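PDB 1XFS: activator of Hsp90 ATPase homologue 1/2-like C-terminal domain-containing protein from Nitrosomonas europaea, which is of unknown function but belongs to the AHA1 family and probably binds a small ligand or a partner protein, as its Bet v 1-like relatives do. Local coordinates for residues A[116-121]-A[151-156]. Residues are numbered along the deposited sequence; the frame is centred on the assembly and turned at random.
Sequences AVIELQ and EGWGTT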
ATOM      1  N   ALA A 116       2.086   8.090  -4.978  1.00  8.06           N
ATOM      2  CA  ALA A 116       1.998   8.706  -6.287  1.00  7.61           C
ATOM      3  C   ALA A 116       1.083   7.889  -7.175  1.00 10.18           C
ATOM      4  O   ALA A 116       1.181   6.662  -7.228  1.00  9.62           O
ATOM      5  CB  ALA A 116       3.390   8.782  -6.904  1.00  9.87           C
ATOM      6  N   VAL A 117       0.173   8.573  -7.851  1.00  9.69           N
ATOM      7  CA  VAL A 117      -0.730   7.914  -8.768  1.00 11.31           C
ATOM      8  C   VAL A 117      -0.462   8.561 -10.115  1.00 12.96           C
ATOM      9  O   VAL A 117      -0.579   9.778 -10.265  1.00 14.38           O
ATOM     10  CB  VAL A 117      -2.206   8.114  -8.371  1.00 10.96           C
ATOM     11  CG1 VAL A 117      -3.114   7.510  -9.444  1.00 12.14           C
ATOM     12  CG2 VAL A 117      -2.480   7.458  -7.025  1.00 12.61           C
ATOM     13  N   ILE A 118      -0.065   7.745 -11.081  1.00 12.55           N
ATOM     14  CA  ILE A 118       0.233   8.234 -12.415  1.00 13.03           C
ATOM     15  C   ILE A 118      -0.774   7.631 -13.380  1.00 13.04           C
ATOM     16  O   ILE A 118      -0.893   6.415 -13.466  1.00 12.71           O
ATOM     17  CB  ILE A 118       1.649   7.814 -12.865  1.00 14.14           C
ATOM     18  CG1 ILE A 118       2.693   8.318 -11.873  1.00 17.16           C
ATOM     19  CG2 ILE A 118       1.919   8.337 -14.265  1.00 14.85           C
ATOM     20  CD1 ILE A 118       2.641   9.812 -11.614  1.00 19.18           C
ATOM     21  N   GLU A 119      -1.513   8.475 -14.092  1.00 11.40           N
ATOM     22  CA  GLU A 119      -2.493   7.976 -15.045  1.00 13.56           C
ATOM     23  C   GLU A 119      -2.145   8.425 -16.454  1.00 12.04           C
ATOM     24  O   GLU A 119      -1.778   9.576 -16.667  1.00 10.01           O
ATOM     25  CB  GLU A 119      -3.899   8.452 -14.673  1.00 18.29           C
ATOM     26  CG  GLU A 119      -4.410   7.882 -13.365  1.00 25.87           C
ATOM     27  CD  GLU A 119      -5.859   8.230 -13.100  1.00 30.48           C
ATOM     28  OE1 GLU A 119      -6.415   7.732 -12.096  1.00 33.50           O
ATOM     29  OE2 GLU A 119      -6.443   9.001 -13.891  1.00 32.74           O
ATOM     30  N   LEU A 120      -2.257   7.509 -17.411  1.00 11.44           N
ATOM     31  CA  LEU A 120      -1.947   7.824 -18.801  1.00 11.27           C
ATOM     32  C   LEU A 120      -3.171   7.633 -19.680  1.00 12.40           C
ATOM     33  O   LEU A 120      -3.999   6.748 -19.444  1.00 11.72           O
ATOM     34  CB  LEU A 120      -0.832   6.923 -19.326  1.00 10.71           C
ATOM     35  CG  LEU A 120       0.507   6.915 -18.596  1.00 10.61           C
ATOM     36  CD1 LEU A 120       1.428   5.912 -19.270  1.00 13.33           C
ATOM     37  CD2 LEU A 120       1.122   8.311 -18.621  1.00 12.35           C
ATOM     38  N   GLN A 121      -3.279   8.466 -20.703  1.00 13.09           N
ATOM     39  CA  GLN A 121      -4.396   8.373 -21.620  1.00 15.47           C
ATOM     40  C   GLN A 121      -3.893   8.737 -23.005  1.00 14.16           C
ATOM     41  O   GLN A 121      -3.355   9.820 -23.212  1.00 15.06           O
ATOM     42  CB  GLN A 121      -5.509   9.328 -21.186  1.00 19.34           C
ATOM     43  CG  GLN A 121      -6.772   9.270 -22.034  1.00 25.07           C
ATOM     44  CD  GLN A 121      -7.861  10.190 -21.504  1.00 29.50           C
ATOM     45  OE1 GLN A 121      -8.365   9.996 -20.395  1.00 32.20           O
ATOM     46  NE2 GLN A 121      -8.221  11.201 -22.290  1.00 29.98           N
ATOM     47  N   GLU A 151       7.363  22.776  -9.592  1.00 29.79           N
ATOM     48  CA  GLU A 151       8.509  23.019 -10.464  1.00 29.12           C
ATOM     49  C   GLU A 151       9.314  21.745 -10.686  1.00 27.19           C
ATOM     50  O   GLU A 151       9.647  21.397 -11.819  1.00 25.99           O
ATOM     51  CB  GLU A 151       9.432  24.087  -9.869  1.00 32.53           C
ATOM     52  CG  GLU A 151      10.637  24.406 -10.751  1.00 36.69           C
ATOM     53  CD  GLU A 151      11.635  25.332 -10.080  1.00 39.76           C
ATOM     54  OE1 GLU A 151      12.627  25.716 -10.740  1.00 41.16           O
ATOM     55  OE2 GLU A 151      11.433  25.672  -8.895  1.00 41.81           O
ATOM     56  N   GLY A 152       9.625  21.062  -9.589  1.00 25.23           N
ATOM     57  CA  GLY A 152      10.400  19.837  -9.664  1.00 23.17           C
ATOM     58  C   GLY A 152       9.769  18.779 -10.540  1.00 20.99           C
ATOM     59  O   GLY A 152      10.388  18.309 -11.493  1.00 20.07           O
ATOM     60  N   TRP A 153       8.542  18.392 -10.214  1.00 21.57           N
ATOM     61  CA  TRP A 153       7.837  17.382 -10.992  1.00 20.66           C
ATOM     62  C   TRP A 153       7.639  17.849 -12.428  1.00 19.37           C
ATOM     63  O   TRP A 153       7.755  17.059 -13.364  1.00 19.47           O
ATOM     64  CB  TRP A 153       6.492  17.056 -10.338  1.00 24.63           C
ATOM     65  CG  TRP A 153       6.622  16.119  -9.166  1.00 29.81           C
ATOM     66  CD1 TRP A 153       7.431  16.274  -8.074  1.00 30.52           C
ATOM     67  CD2 TRP A 153       5.935  14.874  -8.980  1.00 30.95           C
ATOM     68  NE1 TRP A 153       7.292  15.204  -7.225  1.00 31.00           N
ATOM     69  CE2 TRP A 153       6.379  14.330  -7.754  1.00 31.17           C
ATOM     70  CE3 TRP A 153       4.986  14.164  -9.731  1.00 32.58           C
ATOM     71  CZ2 TRP A 153       5.907  13.108  -7.260  1.00 31.57           C
ATOM     72  CZ3 TRP A 153       4.517  12.949  -9.239  1.00 32.26           C
ATOM     73  CH2 TRP A 153       4.979  12.435  -8.013  1.00 31.72           C
ATOM     74  N   GLY A 154       7.353  19.135 -12.602  1.00 18.58           N
ATOM     75  CA  GLY A 154       7.167  19.670 -13.942  1.00 18.68           C
ATOM     76  C   GLY A 154       8.418  19.491 -14.784  1.00 19.16           C
ATOM     77  O   GLY A 154       8.346  19.149 -15.964  1.00 20.22           O
ATOM     78  N   THR A 155       9.573  19.726 -14.170  1.00 17.80           N
ATOM     79  CA  THR A 155      10.848  19.581 -14.851  1.00 17.39           C
ATOM     80  C   THR A 155      11.128  18.125 -15.217  1.00 16.46           C
ATOM     81  O   THR A 155      11.662  17.840 -16.293  1.00 14.68           O
ATOM     82  CB  THR A 155      12.008  20.118 -13.975  1.00 17.48           C
ATOM     83  OG1 THR A 155      11.870  21.535 -13.824  1.00 21.22           O
ATOM     84  CG2 THR A 155      13.358  19.815 -14.612  1.00 18.85           C
ATOM     85  N   THR A 156      10.765  17.198 -14.336  1.00 16.39           N
ATOM     86  CA  THR A 156      11.014  15.792 -14.630  1.00 16.55           C
ATOM     87  C   THR A 156      10.208  15.330 -15.835  1.00 15.15           C
ATOM     88  O   THR A 156      10.701  14.555 -16.645  1.00 14.59           O
ATOM     89  CB  THR A 156      10.710  14.866 -13.408  1.00 17.65           C
ATOM     90  OG1 THR A 156       9.304  14.860 -13.128  1.00 18.16           O
ATOM     91  CG2 THR A 156      11.468  15.345 -12.181  1.00 19.62           C
TER
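Trp153 of the helix 149-167 reaches Ala116 and Ile118 on the strand 115-122, joining the long C-terminal helix to the antiparallel sheet that curves round it in the helix-grip fold of the Bet v 1-like clan. Along the helix, Glu151 comes first and contributes its carbonyl: Glu151 O accepts the helical bond from Thr155 N and a second one from Thr155 OG1, the two donors arriving from opposite faces of the carbonyl plane. The hydroxyl bond, Thr155 OG1 to Glu151 O, measures 3.0 Å. Gly152 O receives the next helical bond, from Thr156 N. Of residues 151-156, only Trp153 touches the strand segment 116-121, where the nearest CA atoms, Ala116 CA and Trp153 CA, are still 11.5 Å apart. Its CG stands anti to the carbonyl carbon (chi1 -79°), and this torsion places the six-membered ring of the indole nearest the strand. The contact is made at the ring's edge: Trp153 CH2 meets Ala116 CB at 4.1 Å, and Trp153 CZ3 lies 4.4 Å from Ile118 CD1, both methyls near the ring plane. Ala131 of the adjacent strand and Met114 also touch the indole, while Phe149, one turn back, meets it with ring planes inclined by about 35°. Gly154 O takes hydrogen bonds from Arg16 NH1 of the strand 11-18 and from Thr158 OG1. Thr155 and Thr156 both pack on Pro41, Thr156 also on Trp38. The Thr156 hydroxyl folds back onto the helix: Thr156 OG1 donates to Trp153 O over 2.7 Å, tilted 22° from the carbonyl plane.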